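Local coordinates for protein pngf-ii (Elizabethkingia meningoseptica, PDB 4R4X) that probably removes N-linked glycans from glycoproteins as a peptide:N-glycosidase, hydrolysing the amide bond between the sugar chain and its asparagine, at residues A[108-119]-A[132-141]; A[222-230]-A[364-375]. All coordinates share one frame; numbering follows the deposited sequence. Where two conformers were deposited one is given.

Contact 1 of 2, residues A[108-119]-A[132-141]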
loop_
_atom_site.group_PDB
_atom_site.type_symbol
_atom_site.label_atom_id
_atom_site.label_comp_id
_atom_site.label_asym_id
_atom_site.label_seq_id
_atom_site.Cartn_x
_atom_site.Cartn_y
_atom_site.Cartn_z
ATOM N N SER A 108 28.836 5.553 13.289
ATOM C CA SER A 108 30.088 5.509 12.522
ATOM C C SER A 108 30.420 6.802 11.758
ATOM O O SER A 108 31.521 6.926 11.217
ATOM C CB SER A 108 30.103 4.300 11.573
ATOM O OG SER A 108 29.866 3.098 12.292
ATOM N N ASN A 109 29.489 7.758 11.712
ATOM C CA ASN A 109 29.792 9.079 11.177
ATOM C C ASN A 109 30.559 9.877 12.225
ATOM O O ASN A 109 30.237 9.821 13.405
ATOM C CB ASN A 109 28.523 9.833 10.771
ATOM C CG ASN A 109 27.913 9.308 9.482
ATOM O OD1 ASN A 109 28.620 8.946 8.543
ATOM N ND2 ASN A 109 26.597 9.277 9.429
ATOM N N THR A 110 31.595 10.579 11.777
ATOM C CA THR A 110 32.366 11.491 12.606
ATOM C C THR A 110 31.894 12.916 12.383
ATOM O O THR A 110 31.802 13.382 11.236
ATOM C CB THR A 110 33.852 11.418 12.246
ATOM O OG1 THR A 110 34.307 10.084 12.460
ATOM C CG2 THR A 110 34.677 12.376 13.112
ATOM N N ILE A 111 31.580 13.602 13.473
ATOM C CA ILE A 111 31.118 14.986 13.395
ATOM C C ILE A 111 31.969 15.877 14.283
ATOM O O ILE A 111 32.011 15.699 15.507
ATOM C CB ILE A 111 29.640 15.147 13.814
ATOM C CG1 ILE A 111 28.735 14.220 12.990
ATOM C CG2 ILE A 111 29.214 16.601 13.650
ATOM C CD1 ILE A 111 28.355 12.953 13.726
ATOM N N GLU A 112 32.646 16.838 13.656
ATOM C CA GLU A 112 33.418 17.835 14.382
ATOM C C GLU A 112 32.521 19.048 14.654
ATOM O O GLU A 112 31.832 19.539 13.756
ATOM C CB GLU A 112 34.630 18.262 13.571
ATOM C CG GLU A 112 35.525 17.127 13.099
ATOM C CD GLU A 112 36.502 17.609 12.038
ATOM O OE1 GLU A 112 36.205 17.478 10.825
ATOM O OE2 GLU A 112 37.545 18.160 12.428
ATOM N N VAL A 113 32.554 19.517 15.894
ATOM C CA VAL A 113 31.715 20.606 16.362
ATOM C C VAL A 113 32.607 21.737 16.916
ATOM O O VAL A 113 33.463 21.515 17.780
ATOM C CB VAL A 113 30.715 20.063 17.400
ATOM C CG1 VAL A 113 29.852 21.159 17.971
ATOM C CG2 VAL A 113 29.840 18.990 16.743
ATOM N N TRP A 114 32.442 22.933 16.356
ATOM C CA TRP A 114 33.148 24.107 16.824
ATOM C C TRP A 114 32.152 25.026 17.512
ATOM O O TRP A 114 31.156 25.400 16.903
ATOM C CB TRP A 114 33.732 24.849 15.655
ATOM C CG TRP A 114 34.827 24.190 14.972
ATOM C CD1 TRP A 114 34.744 23.299 13.961
ATOM C CD2 TRP A 114 36.218 24.417 15.203
ATOM N NE1 TRP A 114 36.009 22.940 13.535
ATOM C CE2 TRP A 114 36.930 23.618 14.289
ATOM C CE3 TRP A 114 36.927 25.223 16.087
ATOM C CZ2 TRP A 114 38.324 23.603 14.231
ATOM C CZ3 TRP A 114 38.340 25.198 16.042
ATOM C CH2 TRP A 114 39.008 24.386 15.116
ATOM N N TYR A 115 32.431 25.392 18.758
ATOM C CA TYR A 115 31.458 26.122 19.574
ATOM C C TYR A 115 32.107 27.246 20.351
ATOM O O TYR A 115 33.283 27.156 20.733
ATOM C CB TYR A 115 30.750 25.176 20.541
ATOM C CG TYR A 115 31.685 24.505 21.553
ATOM C CD1 TYR A 115 32.365 23.331 21.232
ATOM C CD2 TYR A 115 31.927 25.073 22.811
ATOM C CE1 TYR A 115 33.225 22.724 22.137
ATOM C CE2 TYR A 115 32.786 24.473 23.722
ATOM C CZ TYR A 115 33.430 23.301 23.386
ATOM O OH TYR A 115 34.286 22.693 24.285
ATOM N N THR A 116 31.330 28.298 20.598
ATOM C CA THR A 116 31.761 29.395 21.446
ATOM C C THR A 116 30.946 29.510 22.722
ATOM O O THR A 116 29.746 29.201 22.747
ATOM C CB THR A 116 31.672 30.767 20.725
ATOM O OG1 THR A 116 32.212 31.790 21.569
ATOM C CG2 THR A 116 30.249 31.128 20.387
ATOM N N ASN A 117 31.591 30.003 23.781
ATOM C CA ASN A 117 30.854 30.400 24.971
ATOM C C ASN A 117 30.919 31.889 25.236
ATOM O O ASN A 117 30.506 32.351 26.299
ATOM C CB ASN A 117 31.305 29.581 26.165
ATOM C CG ASN A 117 30.663 28.202 26.164
ATOM O OD1 ASN A 117 29.449 28.076 26.302
ATOM N ND2 ASN A 117 31.452 27.191 25.964
ATOM N N ASP A 118 31.326 32.641 24.216
ATOM C CA ASP A 118 31.506 34.090 24.323
ATOM C C ASP A 118 30.208 34.826 24.695
ATOM O O ASP A 118 30.245 35.858 25.368
ATOM C CB ASP A 118 32.043 34.666 23.003
ATOM C CG ASP A 118 33.547 34.349 22.746
ATOM O OD1 ASP A 118 34.133 33.472 23.412
ATOM O OD2 ASP A 118 34.123 34.978 21.826
ATOM N N LEU A 119 29.070 34.318 24.233
ATOM C CA LEU A 119 27.801 35.020 24.379
ATOM C C LEU A 119 26.920 34.498 25.510
ATOM O O LEU A 119 25.792 34.968 25.664
ATOM C CB LEU A 119 27.005 34.958 23.064
ATOM C CG LEU A 119 27.612 35.608 21.833
ATOM C CD1 LEU A 119 26.831 35.255 20.578
ATOM C CD2 LEU A 119 27.701 37.119 21.980
ATOM N N LEU A 132 27.226 22.124 24.767
ATOM C CA LEU A 132 28.641 22.565 24.882
ATOM C C LEU A 132 28.807 24.077 24.873
ATOM O O LEU A 132 29.738 24.620 25.476
ATOM C CB LEU A 132 29.494 22.010 23.747
ATOM C CG LEU A 132 29.647 20.485 23.646
ATOM C CD1 LEU A 132 30.414 20.139 22.378
ATOM C CD2 LEU A 132 30.332 19.909 24.875
ATOM N N GLY A 133 27.918 24.748 24.147
ATOM C CA GLY A 133 28.021 26.163 23.895
ATOM C C GLY A 133 27.158 26.486 22.694
ATOM O O GLY A 133 26.194 25.771 22.408
ATOM N N LEU A 134 27.481 27.585 22.022
ATOM C CA LEU A 134 26.849 27.953 20.759
ATOM C C LEU A 134 27.686 27.399 19.614
ATOM O O LEU A 134 28.801 27.869 19.360
ATOM C CB LEU A 134 26.700 29.474 20.655
ATOM C CG LEU A 134 26.250 29.990 19.289
ATOM C CD1 LEU A 134 24.882 29.426 18.881
ATOM C CD2 LEU A 134 26.236 31.502 19.338
ATOM N N VAL A 135 27.143 26.399 18.931
ATOM C CA VAL A 135 27.837 25.726 17.847
ATOM C C VAL A 135 27.788 26.600 16.612
ATOM O O VAL A 135 26.707 26.901 16.110
ATOM C CB VAL A 135 27.221 24.343 17.554
ATOM C CG1 VAL A 135 27.874 23.694 16.348
ATOM C CG2 VAL A 135 27.349 23.434 18.774
ATOM N N LEU A 136 28.949 26.991 16.109
ATOM C CA LEU A 136 29.029 27.849 14.924
ATOM C C LEU A 136 29.460 27.132 13.648
ATOM O O LEU A 136 29.366 27.703 12.562
ATOM C CB LEU A 136 29.943 29.047 15.200
ATOM C CG LEU A 136 29.451 29.984 16.299
ATOM C CD1 LEU A 136 30.486 31.091 16.458
ATOM C CD2 LEU A 136 28.067 30.552 15.969
ATOM N N LYS A 137 29.919 25.895 13.767
ATOM C CA LYS A 137 30.300 25.101 12.621
ATOM C C LYS A 137 30.280 23.612 12.979
ATOM O O LYS A 137 30.775 23.216 14.047
ATOM C CB LYS A 137 31.710 25.476 12.175
ATOM C CG LYS A 137 32.237 24.688 10.986
ATOM C CD LYS A 137 33.537 25.328 10.505
ATOM C CE LYS A 137 34.311 24.402 9.593
ATOM N NZ LYS A 137 35.628 25.033 9.254
ATOM N N THR A 138 29.716 22.800 12.080
ATOM C CA THR A 138 29.815 21.338 12.160
ATOM C C THR A 138 30.405 20.795 10.870
ATOM O O THR A 138 30.159 21.332 9.788
ATOM C CB THR A 138 28.453 20.667 12.384
ATOM O OG1 THR A 138 27.613 20.918 11.250
ATOM C CG2 THR A 138 27.795 21.203 13.642
ATOM N N VAL A 139 31.197 19.738 10.997
ATOM C CA VAL A 139 31.796 19.070 9.856
ATOM C C VAL A 139 31.537 17.588 10.003
ATOM O O VAL A 139 31.934 16.966 11.002
ATOM C CB VAL A 139 33.317 19.299 9.757
ATOM C CG1 VAL A 139 33.848 18.720 8.443
ATOM C CG2 VAL A 139 33.639 20.772 9.871
ATOM N N ARG A 140 30.845 17.036 9.011
ATOM C CA ARG A 140 30.409 15.653 9.039
ATOM C C ARG A 140 31.262 14.886 8.030
ATOM O O ARG A 140 31.234 15.189 6.832
ATOM C CB ARG A 140 28.923 15.557 8.693
ATOM C CG ARG A 140 28.392 14.135 8.522
ATOM C CD ARG A 140 26.888 14.109 8.257
ATOM N NE ARG A 140 26.141 14.510 9.454
ATOM C CZ ARG A 140 25.625 13.678 10.368
ATOM N NH1 ARG A 140 25.735 12.351 10.243
ATOM N NH2 ARG A 140 24.983 14.178 11.423
ATOM N N ASN A 141 32.024 13.913 8.537
ATOM C CA ASN A 141 32.907 13.085 7.717
ATOM C C ASN A 141 33.837 13.896 6.838
ATOM O O ASN A 141 34.045 13.566 5.676
ATOM C CB ASN A 141 32.074 12.097 6.880
ATOM C CG ASN A 141 31.246 11.163 7.744
ATOM O OD1 ASN A 141 30.067 10.924 7.482
ATOM N ND2 ASN A 141 31.860 10.643 8.792
HETATM O O HOH W 1 34.139 15.478 10.024
#
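Backbone pairing begins where T110 O receives the N-H of N141, 2.8 Å away. Beside it I111 lays CG1 4.0 Å above the centre of the R140 guanidinium, whose chain folds back at chi3 (-70°) to bring this face over the isoleucine. E112 pairs with V139 through both backbone bonds; its OE1 rests 3.6 Å from V139 CG1, while OE2 makes a salt bridge to K101. A water 3.0 Å from E112 OE1 donates to it and lies near V139 O. On the same face as I111, V113 CG1 presses tightly on V135 CG2 at 3.5 Å. At W114 the ladder slips: its carbonyl O takes the N-H of L136 at 2.8 Å and a weak bond from K137 N, and its indole lies alongside the K137 chain. Y115 is turned by its chi1 of 62° so that L132 CB sits 3.8 Å from the ring centroid, almost on the normal, a CH-pi contact. T116 closes an ST turn to D118 N, its OG1 also bonding N98 O. N117 ND2 then reaches L132 O at 3.1 Å, within its own amide plane. The whole is an antiparallel strand pair with a classic beta bulge, set between strands 97-106 and 144-154.

Contact 2 of 2, residues A[222-230]-A[364-375]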
loop_
_atom_site.group_PDB
_atom_site.type_symbol
_atom_site.label_atom_id
_atom_site.label_comp_id
_atom_site.label_asym_id
_atom_site.label_seq_id
_atom_site.Cartn_x
_atom_site.Cartn_y
_atom_site.Cartn_z
ATOM N N LYS A 222 -15.729 6.617 -0.213
ATOM C CA LYS A 222 -15.498 7.738 -1.097
ATOM C C LYS A 222 -13.999 7.887 -1.399
ATOM O O LYS A 222 -13.192 7.989 -0.508
ATOM C CB LYS A 222 -16.084 9.032 -0.509
ATOM C CG LYS A 222 -15.859 10.247 -1.412
ATOM C CD LYS A 222 -16.258 9.985 -2.870
ATOM C CE LYS A 222 -16.283 11.255 -3.718
ATOM N NZ LYS A 222 -14.909 11.766 -3.985
ATOM N N ILE A 223 -13.649 7.853 -2.676
ATOM C CA ILE A 223 -12.274 7.995 -3.129
ATOM C C ILE A 223 -12.093 9.389 -3.690
ATOM O O ILE A 223 -12.853 9.794 -4.575
ATOM C CB ILE A 223 -11.957 6.997 -4.260
ATOM C CG1 ILE A 223 -12.342 5.574 -3.836
ATOM C CG2 ILE A 223 -10.486 7.092 -4.683
ATOM C CD1 ILE A 223 -11.584 5.080 -2.619
ATOM N N PRO A 224 -11.083 10.129 -3.191
ATOM C CA PRO A 224 -10.859 11.471 -3.725
ATOM C C PRO A 224 -10.404 11.420 -5.165
ATOM O O PRO A 224 -10.074 10.330 -5.684
ATOM C CB PRO A 224 -9.755 12.027 -2.820
ATOM C CG PRO A 224 -9.013 10.827 -2.380
ATOM C CD PRO A 224 -10.088 9.791 -2.154
ATOM N N GLU A 225 -10.381 12.579 -5.817
ATOM C CA GLU A 225 -9.770 12.659 -7.122
ATOM C C GLU A 225 -8.304 12.272 -6.968
ATOM O O GLU A 225 -7.626 12.747 -6.069
ATOM C CB GLU A 225 -9.868 14.059 -7.720
ATOM C CG GLU A 225 -9.213 14.162 -9.090
ATOM C CD GLU A 225 -9.229 15.578 -9.664
ATOM O OE1 GLU A 225 -8.606 15.805 -10.736
ATOM O OE2 GLU A 225 -9.845 16.461 -9.036
ATOM N N ILE A 226 -7.823 11.389 -7.832
ATOM C CA ILE A 226 -6.424 11.062 -7.798
ATOM C C ILE A 226 -5.832 11.340 -9.199
ATOM O O ILE A 226 -6.231 10.758 -10.208
ATOM C CB ILE A 226 -6.159 9.654 -7.175
ATOM C CG1 ILE A 226 -5.693 8.642 -8.175
ATOM C CG2 ILE A 226 -7.367 9.073 -6.459
ATOM C CD1 ILE A 226 -4.205 8.564 -8.236
ATOM N N LYS A 227 -4.892 12.276 -9.229
ATOM C CA LYS A 227 -4.291 12.748 -10.480
ATOM C C LYS A 227 -3.379 11.694 -11.109
ATOM O O LYS A 227 -2.771 10.893 -10.395
ATOM C CB LYS A 227 -3.461 14.005 -10.206
ATOM C CG LYS A 227 -4.245 15.202 -9.647
ATOM C CD LYS A 227 -4.568 16.212 -10.738
ATOM C CE LYS A 227 -5.168 17.502 -10.188
ATOM N NZ LYS A 227 -6.638 17.516 -10.392
ATOM N N GLN A 228 -3.280 11.708 -12.439
ATOM C CA GLN A 228 -2.285 10.915 -13.134
ATOM C C GLN A 228 -0.915 11.181 -12.519
ATOM O O GLN A 228 -0.506 12.321 -12.354
ATOM C CB GLN A 228 -2.283 11.233 -14.650
ATOM C CG GLN A 228 -1.057 10.744 -15.442
ATOM C CD GLN A 228 -0.894 9.222 -15.509
ATOM O OE1 GLN A 228 -1.871 8.483 -15.535
ATOM N NE2 GLN A 228 0.374 8.753 -15.518
ATOM N N GLY A 229 -0.213 10.114 -12.176
ATOM C CA GLY A 229 1.117 10.207 -11.581
ATOM C C GLY A 229 1.132 9.628 -10.166
ATOM O O GLY A 229 2.153 9.085 -9.714
ATOM N N ASN A 230 0.013 9.742 -9.470
ATOM C CA ASN A 230 -0.064 9.211 -8.104
ATOM C C ASN A 230 -0.099 7.678 -8.139
ATOM O O ASN A 230 -0.598 7.070 -9.102
ATOM C CB ASN A 230 -1.340 9.681 -7.428
ATOM C CG ASN A 230 -1.327 11.136 -6.986
ATOM O OD1 ASN A 230 -2.323 11.573 -6.429
ATOM N ND2 ASN A 230 -0.262 11.881 -7.220
ATOM N N LEU A 364 -6.895 1.203 1.568
ATOM C CA LEU A 364 -6.221 1.702 0.397
ATOM C C LEU A 364 -5.283 2.830 0.779
ATOM O O LEU A 364 -5.523 3.548 1.760
ATOM C CB LEU A 364 -7.238 2.242 -0.611
ATOM C CG LEU A 364 -8.423 1.389 -1.044
ATOM C CD1 LEU A 364 -9.276 2.133 -2.069
ATOM C CD2 LEU A 364 -7.951 0.077 -1.634
ATOM N N SER A 365 -4.205 3.000 0.027
ATOM C CA SER A 365 -3.348 4.160 0.199
ATOM C C SER A 365 -3.030 4.792 -1.156
ATOM O O SER A 365 -2.818 4.087 -2.174
ATOM C CB SER A 365 -2.052 3.804 0.927
ATOM O OG SER A 365 -1.274 2.883 0.201
ATOM N N ILE A 366 -3.019 6.119 -1.147
ATOM C CA ILE A 366 -2.762 6.941 -2.321
ATOM C C ILE A 366 -1.554 7.824 -2.041
ATOM O O ILE A 366 -1.519 8.567 -1.043
ATOM C CB ILE A 366 -3.970 7.819 -2.681
ATOM C CG1 ILE A 366 -5.235 6.976 -2.793
ATOM C CG2 ILE A 366 -3.702 8.591 -3.989
ATOM C CD1 ILE A 366 -6.494 7.735 -2.467
ATOM N N HIS A 367 -0.557 7.719 -2.916
ATOM C CA HIS A 367 0.738 8.326 -2.704
ATOM C C HIS A 367 1.006 9.398 -3.772
ATOM O O HIS A 367 0.745 9.151 -4.959
ATOM C CB HIS A 367 1.822 7.251 -2.687
ATOM C CG HIS A 367 1.550 6.182 -1.681
ATOM N ND1 HIS A 367 2.027 6.234 -0.383
ATOM C CD2 HIS A 367 0.764 5.085 -1.749
ATOM C CE1 HIS A 367 1.586 5.187 0.288
ATOM N NE2 HIS A 367 0.799 4.487 -0.511
ATOM N N PRO A 368 1.505 10.581 -3.346
ATOM C CA PRO A 368 1.645 11.806 -4.156
ATOM C C PRO A 368 2.837 11.758 -5.128
ATOM O O PRO A 368 3.658 12.671 -5.178
ATOM C CB PRO A 368 1.864 12.900 -3.087
ATOM C CG PRO A 368 2.571 12.181 -1.987
ATOM C CD PRO A 368 1.898 10.835 -1.934
ATOM N N ASP A 369 2.908 10.700 -5.912
ATOM C CA ASP A 369 3.972 10.503 -6.852
ATOM C C ASP A 369 3.666 11.240 -8.167
ATOM O O ASP A 369 2.576 11.765 -8.353
ATOM C CB ASP A 369 4.100 8.996 -7.125
ATOM C CG ASP A 369 4.699 8.254 -5.971
ATOM O OD1 ASP A 369 5.584 8.838 -5.300
ATOM O OD2 ASP A 369 4.315 7.077 -5.740
ATOM N N GLN A 370 4.629 11.227 -9.074
ATOM C CA GLN A 370 4.449 11.752 -10.434
ATOM C C GLN A 370 5.045 10.714 -11.402
ATOM O O GLN A 370 5.844 11.042 -12.268
ATOM C CB GLN A 370 5.119 13.134 -10.580
ATOM C CG GLN A 370 4.683 14.176 -9.531
ATOM C CD GLN A 370 5.630 15.375 -9.382
ATOM O OE1 GLN A 370 6.856 15.256 -9.479
ATOM N NE2 GLN A 370 5.054 16.541 -9.112
ATOM N N GLN A 371 4.647 9.456 -11.240
ATOM C CA GLN A 371 5.199 8.362 -12.045
ATOM C C GLN A 371 4.728 8.439 -13.501
ATOM O O GLN A 371 3.585 8.816 -13.772
ATOM C CB GLN A 371 4.854 6.989 -11.439
ATOM C CG GLN A 371 3.389 6.628 -11.435
ATOM C CD GLN A 371 2.872 6.086 -12.773
ATOM O OE1 GLN A 371 3.611 5.514 -13.571
ATOM N NE2 GLN A 371 1.589 6.240 -12.993
ATOM N N LYS A 372 5.608 8.027 -14.407
ATOM C CA LYS A 372 5.407 8.164 -15.860
ATOM C C LYS A 372 5.469 6.795 -16.546
ATOM O O LYS A 372 5.704 6.706 -17.738
ATOM C CB LYS A 372 6.507 9.060 -16.422
ATOM C CG LYS A 372 6.532 10.466 -15.836
ATOM C CD LYS A 372 5.235 11.197 -16.145
ATOM C CE LYS A 372 5.422 12.707 -16.276
ATOM N NZ LYS A 372 5.495 13.326 -14.924
ATOM N N ILE A 373 5.241 5.734 -15.779
ATOM C CA ILE A 373 5.397 4.352 -16.244
ATOM C C ILE A 373 4.070 3.665 -16.538
ATOM O O ILE A 373 3.977 2.891 -17.501
ATOM C CB ILE A 373 6.199 3.533 -15.206
ATOM C CG1 ILE A 373 7.671 3.965 -15.242
ATOM C CG2 ILE A 373 6.118 2.044 -15.473
ATOM C CD1 ILE A 373 8.354 3.876 -13.898
ATOM N N VAL A 374 3.056 3.943 -15.727
ATOM C CA VAL A 374 1.712 3.416 -15.926
ATOM C C VAL A 374 0.816 4.552 -16.398
ATOM O O VAL A 374 0.481 5.452 -15.615
ATOM C CB VAL A 374 1.176 2.814 -14.602
ATOM C CG1 VAL A 374 -0.260 2.358 -14.765
ATOM C CG2 VAL A 374 2.091 1.677 -14.165
ATOM N N ASN A 375 0.468 4.537 -17.688
ATOM C CA ASN A 375 -0.105 5.707 -18.346
ATOM C C ASN A 375 -1.500 5.507 -18.954
ATOM O O ASN A 375 -1.966 6.355 -19.715
ATOM C CB ASN A 375 0.853 6.189 -19.434
ATOM C CG ASN A 375 2.185 6.592 -18.868
ATOM O OD1 ASN A 375 2.250 7.480 -18.034
ATOM N ND2 ASN A 375 3.250 5.939 -19.300
HETATM O O HOH W 2 -0.833 7.381 -11.770
#
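N230 turns its amide toward the backbone of D369, and ND2 donates to D369 O over 3.1 Å, with the acceptor practically in the amide plane and the bond falling on a carbonyl lone pair. CB lies against H367 O, and with CG beside the backbone N (chi1 -75°) the amide is carried on past P368 CA to D369 O. One residue earlier the roles reverse: G229 O accepts from Q371 N at 2.9 Å, and Q371 CG comes to 3.2 Å from the same oxygen. Q371 is bent at chi2 (81°), curling its amide back over its own loop. There OE1 takes the N-H groups of both I373 and V374, while NE2 donates to V374 O at 3.0 Å. Water 2 accepts from this NE2 at 2.9 Å and from G229 N, and donates to N230 O, stitching the two loops together. Q228 adds a weak bond from NE2 to V374 O.

Toward the other end the meeting is apolar. P224 and I366 approach tip to tip, CG to CD1 at 4.0 Å, whereas I223 and L364 cross at about a right angle with their CD1 atoms 3.8 Å apart. I188 of strand 186-196 also packs on P224, L364 and I366, and T231 holds D369 OD2.

The chemistry thus divides in two: a greasy seam along the end of strand 358-367, then uncharged amide and carbonyl bonds, one of them weak, that brace the 371-374 turn and tie it to G229 and N230, with no salt bridge between the segments.

The contacts illustrate two ways of joining chain segments: a bulged antiparallel ladder, and a loop packed against the end of a strand and the loop that follows it. Their centres are about 43 Å apart and their nearest atoms about 26 Å; along the chain, contact 1 closes before contact 2 opens. Contact 1 lies in the N-glycanase N-terminal domain family region, where E52 and D159 bind a zinc ion; its centre is about 41 Å from the centre of the chain. For contact 2 that distance is about 12 Å, and its segment 222-230 falls in the region related to the N-terminal part of peptide-N-glycosidase F. H542 and H545, probably tag residues, hold a second zinc.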